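Local coordinates for nuclease NucT (Helicobacter pylori, PDB 6EHI), which is a nuclease of the PLD-like family, built around a mixed beta sheet flanked by helices and assembled from two copies of the chain, at residues Y151-K154 against M155-S158; K126-F129 against E130-E134; E143-L146 against K147-Y151. The protein carries 1 engineered substitution. All coordinates share one frame; numbering follows the deposited sequence.

Interaction 1 (Y151-K154 against M155-S158)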
loop_
_atom_site.group_PDB
_atom_site.type_symbol
_atom_site.label_atom_id
_atom_site.label_comp_id
_atom_site.label_asym_id
_atom_site.label_seq_id
_atom_site.Cartn_x
_atom_site.Cartn_y
_atom_site.Cartn_z
ATOM N N TYR A 151 -10.023 -11.150 8.533
ATOM C CA TYR A 151 -9.433 -11.712 7.363
ATOM C C TYR A 151 -8.008 -12.112 7.657
ATOM O O TYR A 151 -7.548 -12.915 6.950
ATOM C CB TYR A 151 -9.498 -10.777 6.183
ATOM C CG TYR A 151 -10.902 -10.632 5.599
ATOM C CD1 TYR A 151 -11.431 -11.600 4.842
ATOM C CD2 TYR A 151 -11.632 -9.506 5.829
ATOM C CE1 TYR A 151 -12.710 -11.495 4.300
ATOM C CE2 TYR A 151 -12.952 -9.388 5.332
ATOM C CZ TYR A 151 -13.448 -10.382 4.553
ATOM O OH TYR A 151 -14.711 -10.420 3.972
ATOM N N TYR A 152 -7.377 -11.491 8.621
ATOM C CA TYR A 152 -6.022 -11.903 9.006
ATOM C C TYR A 152 -6.024 -13.406 9.424
ATOM O O TYR A 152 -5.182 -14.219 8.995
ATOM C CB TYR A 152 -5.467 -11.027 10.102
ATOM C CG TYR A 152 -3.991 -11.340 10.331
ATOM C CD1 TYR A 152 -2.991 -10.731 9.604
ATOM C CD2 TYR A 152 -3.611 -12.329 11.209
ATOM C CE1 TYR A 152 -1.647 -11.036 9.817
ATOM C CE2 TYR A 152 -2.278 -12.615 11.444
ATOM C CZ TYR A 152 -1.271 -11.979 10.736
ATOM O OH TYR A 152 0.066 -12.293 10.922
ATOM N N GLN A 153 -6.956 -13.757 10.256
ATOM C CA GLN A 153 -7.153 -15.177 10.661
ATOM C C GLN A 153 -7.373 -16.122 9.538
ATOM O O GLN A 153 -6.773 -17.209 9.535
ATOM C CB GLN A 153 -8.330 -15.255 11.653
ATOM C CG GLN A 153 -8.011 -14.584 12.984
ATOM C CD GLN A 153 -6.699 -15.011 13.637
ATOM O OE1 GLN A 153 -6.578 -16.126 14.100
ATOM N NE2 GLN A 153 -5.711 -14.138 13.641
ATOM N N LYS A 154 -8.133 -15.705 8.517
ATOM C CA LYS A 154 -8.317 -16.504 7.310
ATOM C C LYS A 154 -6.997 -16.650 6.533
ATOM O O LYS A 154 -6.624 -17.742 6.122
ATOM C CB LYS A 154 -9.385 -15.909 6.354
ATOM C CG LYS A 154 -10.831 -16.064 6.843
ATOM C CD LYS A 154 -11.899 -15.841 5.773
ATOM C CE LYS A 154 -11.640 -16.436 4.392
ATOM N NZ LYS A 154 -12.137 -17.811 4.117
ATOM N N MET A 155 -6.263 -15.519 6.406
ATOM C CA MET A 155 -4.935 -15.596 5.822
ATOM C C MET A 155 -4.027 -16.594 6.566
ATOM O O MET A 155 -3.218 -17.329 5.906
ATOM C CB MET A 155 -4.277 -14.230 5.774
ATOM C CG MET A 155 -5.052 -13.392 4.766
ATOM S SD MET A 155 -4.466 -11.665 4.769
ATOM C CE MET A 155 -2.864 -11.866 4.050
ATOM N N LEU A 156 -4.046 -16.536 7.864
ATOM C CA LEU A 156 -3.168 -17.350 8.705
ATOM C C LEU A 156 -3.422 -18.818 8.469
ATOM O O LEU A 156 -2.500 -19.652 8.492
ATOM C CB LEU A 156 -3.434 -17.017 10.178
ATOM C CG LEU A 156 -2.265 -17.027 11.143
ATOM C CD1 LEU A 156 -0.953 -16.439 10.669
ATOM C CD2 LEU A 156 -2.760 -16.315 12.430
ATOM N N GLU A 157 -4.668 -19.171 8.183
ATOM C CA GLU A 157 -5.003 -20.603 7.853
ATOM C C GLU A 157 -4.561 -21.089 6.515
ATOM O O GLU A 157 -4.564 -22.305 6.294
ATOM C CB GLU A 157 -6.506 -20.907 7.953
ATOM C CG GLU A 157 -7.110 -21.183 9.320
ATOM C CD GLU A 157 -8.618 -20.902 9.351
ATOM O OE1 GLU A 157 -9.343 -21.319 8.413
ATOM O OE2 GLU A 157 -9.081 -20.279 10.328
ATOM N N SER A 158 -4.245 -20.178 5.566
ATOM C CA SER A 158 -3.653 -20.546 4.301
ATOM C C SER A 158 -2.132 -20.504 4.222
ATOM O O SER A 158 -1.591 -20.982 3.251
ATOM C CB SER A 158 -4.281 -19.678 3.182
ATOM O OG SER A 158 -5.719 -19.642 3.309
HETATM O O HOH W 1 -6.460 -19.063 11.448
#
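Y152 and L156 meet one turn apart on helix 142-158, whose inner side lies on the mixed sheet of this PLD-like fold. L156 reaches the CE2 corner of the Y152 ring with both of its methyls, CD2 at 3.9 Å and CD1 at 4.1 Å, the two side chains running askew. The Y152 ring is set over the sheet because CG stands anti to the backbone N (chi1 -171°), and its hydroxyl is fixed at the far end by a hydrogen bond to the backbone O of I36. Q61 lies against both Y152 and L156, while M155, on the same inner side, packs on I63 and L91. Backbone bonds clamp this part firmly: M155 N donates to Y151 O at 3.0 Å with an N-H...O angle of 168°, and L156 N to Y152 O at 2.8 Å. Beside it the second subunit closes in: its Y14 packs on M155 and K154, and meets the Y151 ring with planes about 25° apart.

Toward the C-terminal end and the outer side the contact slackens. E157 N reaches Q153 O at 3.2 Å and makes a weak second bond to K154 O, whereas S158 N has a weak bond to K154 O and a shorter one, 3.0 Å, to M155 O three residues back. K154 and E157 are exposed, and their opposite charges stay well apart. A water bridges the backbone to a side chain here, donating one proton to Q153 O at 2.7 Å and the other to E157 OE2 at 3.1 Å.

Interaction 2 (K126-F129 against E130-E134)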
loop_
_atom_site.group_PDB
_atom_site.type_symbol
_atom_site.label_atom_id
_atom_site.label_comp_id
_atom_site.label_asym_id
_atom_site.label_seq_id
_atom_site.Cartn_x
_atom_site.Cartn_y
_atom_site.Cartn_z
ATOM N N LYS A 126 14.603 -0.199 4.551
ATOM C CA LYS A 126 15.196 1.115 4.585
ATOM C C LYS A 126 14.776 1.877 3.312
ATOM O O LYS A 126 14.480 3.083 3.418
ATOM C CB LYS A 126 16.702 1.003 4.786
ATOM C CG LYS A 126 17.017 0.530 6.208
ATOM C CD LYS A 126 18.516 0.298 6.455
ATOM C CE LYS A 126 19.289 1.578 6.656
ATOM N NZ LYS A 126 20.594 1.402 5.967
ATOM N N ASN A 127 14.693 1.217 2.149
ATOM C CA ASN A 127 14.359 1.851 0.863
ATOM C C ASN A 127 13.093 2.613 0.958
ATOM O O ASN A 127 13.019 3.772 0.570
ATOM C CB ASN A 127 14.290 0.881 -0.294
ATOM C CG ASN A 127 15.628 0.618 -0.890
ATOM O OD1 ASN A 127 16.506 1.469 -0.824
ATOM N ND2 ASN A 127 15.817 -0.529 -1.403
ATOM N N ALA A 128 12.092 1.982 1.547
ATOM C CA ALA A 128 10.779 2.622 1.717
ATOM C C ALA A 128 10.772 3.827 2.716
ATOM O O ALA A 128 10.139 4.836 2.506
ATOM C CB ALA A 128 9.821 1.514 2.132
ATOM N N PHE A 129 11.504 3.735 3.818
ATOM C CA PHE A 129 11.527 4.688 4.840
ATOM C C PHE A 129 12.609 5.782 4.635
ATOM O O PHE A 129 12.739 6.697 5.446
ATOM C CB PHE A 129 11.613 3.980 6.166
ATOM C CG PHE A 129 10.330 3.397 6.602
ATOM C CD1 PHE A 129 9.397 4.210 7.112
ATOM C CD2 PHE A 129 10.027 2.028 6.439
ATOM C CE1 PHE A 129 8.213 3.758 7.516
ATOM C CE2 PHE A 129 8.821 1.546 6.854
ATOM C CZ PHE A 129 7.908 2.391 7.394
ATOM N N GLU A 130 13.393 5.657 3.570
ATOM C CA GLU A 130 14.474 6.649 3.326
ATOM C C GLU A 130 14.384 7.280 1.975
ATOM O O GLU A 130 14.693 8.447 1.897
ATOM C CB GLU A 130 15.853 5.970 3.489
ATOM C CG GLU A 130 16.075 5.505 4.918
ATOM C CD GLU A 130 17.370 4.749 5.182
ATOM O OE1 GLU A 130 18.259 4.737 4.302
ATOM O OE2 GLU A 130 17.481 4.187 6.311
ATOM N N ASN A 131 14.043 6.540 0.925
ATOM C CA ASN A 131 14.173 7.021 -0.441
ATOM C C ASN A 131 12.868 7.146 -1.286
ATOM O O ASN A 131 12.868 7.773 -2.339
ATOM C CB ASN A 131 15.146 6.098 -1.159
ATOM C CG ASN A 131 16.442 5.890 -0.373
ATOM O OD1 ASN A 131 16.965 6.825 0.291
ATOM N ND2 ASN A 131 16.933 4.674 -0.406
ATOM N N ASN A 132 11.759 6.560 -0.820
ATOM C CA ASN A 132 10.602 6.384 -1.670
ATOM C C ASN A 132 9.521 7.342 -1.343
ATOM O O ASN A 132 9.499 7.853 -0.235
ATOM C CB ASN A 132 10.019 4.948 -1.470
ATOM C CG ASN A 132 10.910 3.869 -2.046
ATOM O OD1 ASN A 132 11.906 4.133 -2.719
ATOM N ND2 ASN A 132 10.540 2.588 -1.783
ATOM N N TYR A 133 8.701 7.603 -2.353
ATOM C CA TYR A 133 7.349 8.170 -2.075
ATOM C C TYR A 133 6.494 6.969 -1.618
ATOM O O TYR A 133 6.433 5.922 -2.264
ATOM C CB TYR A 133 6.712 8.932 -3.246
ATOM C CG TYR A 133 7.465 10.173 -3.642
ATOM C CD1 TYR A 133 8.587 10.096 -4.491
ATOM C CD2 TYR A 133 7.074 11.387 -3.195
ATOM C CE1 TYR A 133 9.242 11.259 -4.879
ATOM C CE2 TYR A 133 7.790 12.504 -3.512
ATOM C CZ TYR A 133 8.857 12.444 -4.349
ATOM O OH TYR A 133 9.573 13.576 -4.676
ATOM N N GLU A 134 5.803 7.168 -0.528
ATOM C CA GLU A 134 4.944 6.113 0.007
ATOM C C GLU A 134 3.852 6.803 0.723
ATOM O O GLU A 134 3.954 8.009 1.065
ATOM C CB GLU A 134 5.693 5.252 1.075
ATOM C CG GLU A 134 6.949 4.611 0.573
ATOM C CD GLU A 134 6.768 3.282 -0.141
ATOM O OE1 GLU A 134 5.645 2.845 -0.495
ATOM O OE2 GLU A 134 7.815 2.703 -0.493
HETATM O O HOH W 2 10.672 7.575 2.237
#
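E130 lays its extended carboxylate chain alongside K126, both side chains pointing the same way, with OE2 against the lysine CE at 3.2 Å. The charged ends fall short of a salt bridge, NZ of K126 standing 4.2 Å from OE2 of E130, so the overlap is mainly between lysine methylenes and the carboxylate. One residue on, N127 and N131 are joined twice: N131 N donates to N127 O at 3.0 Å, and N131 ND2 reaches N127 OD1 in a weak bond with the amide planes turned 51° apart. That OD1 is also held by Y101 OH of the second subunit. These contacts carry the chain from the short helix 126-130 of the PLD-like fold round to strand 134-139. At the strand's start E134 OE2 sits 3.5 Å from A128 CB and accepts N132 ND2 at 3.0 Å, the acceptor lying almost in the asparagine amide plane. S121 OG binds the other carboxylate oxygen, OE1, and N132 OD1 takes the backbone N of I104 of the second subunit, so both flat groups are gripped from two ends. A water lies 2.8 Å from A128 O and from N132 O, within hydrogen-bonding distance of both.

Interaction 3 (E143-L146 against K147-Y151)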
loop_
_atom_site.group_PDB
_atom_site.type_symbol
_atom_site.label_atom_id
_atom_site.label_comp_id
_atom_site.label_asym_id
_atom_site.label_seq_id
_atom_site.Cartn_x
_atom_site.Cartn_y
_atom_site.Cartn_z
ATOM N N GLU A 143 -14.184 -0.683 13.317
ATOM C CA GLU A 143 -14.711 -1.485 12.237
ATOM C C GLU A 143 -13.597 -1.951 11.332
ATOM O O GLU A 143 -13.569 -3.147 10.947
ATOM C CB GLU A 143 -15.837 -0.772 11.422
ATOM C CG GLU A 143 -16.565 -1.750 10.514
ATOM C CD GLU A 143 -17.702 -1.148 9.723
ATOM O OE1 GLU A 143 -17.956 0.069 9.921
ATOM O OE2 GLU A 143 -18.278 -1.897 8.870
ATOM N N THR A 144 -12.679 -1.035 10.982
ATOM C CA THR A 144 -11.486 -1.431 10.148
ATOM C C THR A 144 -10.614 -2.455 10.872
ATOM O O THR A 144 -10.182 -3.433 10.249
ATOM C CB THR A 144 -10.679 -0.188 9.889
ATOM O OG1 THR A 144 -11.490 0.746 9.242
ATOM C CG2 THR A 144 -9.454 -0.398 8.970
ATOM N N ILE A 145 -10.341 -2.224 12.149
ATOM C CA ILE A 145 -9.540 -3.162 12.938
ATOM C C ILE A 145 -10.195 -4.531 12.979
ATOM O O ILE A 145 -9.533 -5.544 12.733
ATOM C CB ILE A 145 -9.169 -2.653 14.366
ATOM C CG1 ILE A 145 -8.258 -1.437 14.276
ATOM C CG2 ILE A 145 -8.500 -3.767 15.198
ATOM C CD1 ILE A 145 -8.150 -0.494 15.487
ATOM N N LEU A 146 -11.497 -4.623 13.300
ATOM C CA LEU A 146 -12.195 -5.946 13.365
ATOM C C LEU A 146 -12.174 -6.647 12.028
ATOM O O LEU A 146 -12.004 -7.861 11.923
ATOM C CB LEU A 146 -13.650 -5.819 13.860
ATOM C CG LEU A 146 -13.766 -5.296 15.270
ATOM C CD1 LEU A 146 -15.226 -4.935 15.557
ATOM C CD2 LEU A 146 -13.248 -6.298 16.299
ATOM N N LYS A 147 -12.402 -5.910 10.949
ATOM C CA LYS A 147 -12.373 -6.548 9.701
ATOM C C LYS A 147 -10.907 -7.044 9.371
ATOM O O LYS A 147 -10.753 -8.196 8.905
ATOM C CB LYS A 147 -12.839 -5.601 8.594
ATOM C CG LYS A 147 -12.511 -6.074 7.175
ATOM C CD LYS A 147 -13.137 -5.259 6.064
ATOM C CE LYS A 147 -14.575 -5.627 5.776
ATOM N NZ LYS A 147 -15.063 -5.016 4.495
ATOM N N ALA A 148 -9.911 -6.220 9.622
ATOM C CA ALA A 148 -8.541 -6.626 9.329
ATOM C C ALA A 148 -8.189 -7.877 10.149
ATOM O O ALA A 148 -7.640 -8.793 9.558
ATOM C CB ALA A 148 -7.592 -5.542 9.605
ATOM N N LYS A 149 -8.636 -7.937 11.420
ATOM C CA LYS A 149 -8.431 -9.134 12.259
ATOM C C LYS A 149 -9.126 -10.368 11.689
ATOM O O LYS A 149 -8.514 -11.459 11.625
ATOM C CB LYS A 149 -8.772 -8.930 13.733
ATOM C CG LYS A 149 -7.701 -8.175 14.514
ATOM C CD LYS A 149 -8.053 -8.057 16.002
ATOM C CE LYS A 149 -6.843 -8.395 16.864
ATOM N NZ LYS A 149 -7.134 -8.417 18.316
ATOM N N SER A 150 -10.359 -10.219 11.170
ATOM C CA SER A 150 -11.082 -11.356 10.681
ATOM C C SER A 150 -10.450 -12.016 9.484
ATOM O O SER A 150 -10.302 -13.264 9.387
ATOM C CB SER A 150 -12.565 -10.956 10.363
ATOM O OG SER A 150 -13.174 -12.014 9.661
ATOM N N TYR A 151 -10.023 -11.150 8.533
ATOM C CA TYR A 151 -9.433 -11.712 7.363
ATOM C C TYR A 151 -8.008 -12.112 7.657
ATOM O O TYR A 151 -7.548 -12.915 6.950
ATOM C CB TYR A 151 -9.498 -10.777 6.183
ATOM C CG TYR A 151 -10.902 -10.632 5.599
ATOM C CD1 TYR A 151 -11.431 -11.600 4.842
ATOM C CD2 TYR A 151 -11.632 -9.506 5.829
ATOM C CE1 TYR A 151 -12.710 -11.495 4.300
ATOM C CE2 TYR A 151 -12.952 -9.388 5.332
ATOM C CZ TYR A 151 -13.448 -10.382 4.553
ATOM O OH TYR A 151 -14.711 -10.420 3.972
#
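K149 keeps CG beside its own backbone N (chi1 -78°), which brings CG to 3.7 Å from I145 O, close to where the backbone already sets CB. K147 takes the other course: its CG stands anti to N (chi1 165°), the chain leads off from the E143 turn, and only CB stays near it, 3.5 Å from E143 O. CG of K147 instead comes to the edge of the Y151 ring, in its plane, one turn further on. Four successive i to i+4 bonds join the first turns of helix 142-158, a helix of the PLD-like fold packed on its mixed sheet. K147 N to E143 O, A148 N to T144 O (2.9 Å) and K149 N to I145 O are almost equally straight; S150 N to L146 O, at 3.0 Å, is more bent at 150°. T144 and I145 settle on V117, and A148 and K149 on I111, while L146 and S150 are exposed. A148 CB lies 3.4 Å from T144 O, and the A148 side chain also packs on L9 of the second subunit. K147 NZ remains 6.3 Å from E143 OE2; it is taken up by the second subunit, in a salt bridge to E15 and a hydrogen bond to L9 O. T144 OG1 is hydrogen-bonded to D141 OD2, just ahead of the helix.

In the fold
Along the chain interaction 2 comes first, at the turn from helix 126-130 into strand 134-139; that strand then leads to helix 142-158, where interaction 3 occupies the earlier turns and interaction 1 the later ones. The latter two share Y151, and their centres are 11 Å apart. Interaction 2 lies on the opposite side of the chain's centre, its centre 28 Å from that of interaction 1 and 27 Å from that of interaction 3, with nearest atoms about 17 Å away in both cases. All three touch the second subunit, so the long helix and the distant turn both contribute to the dimer interface.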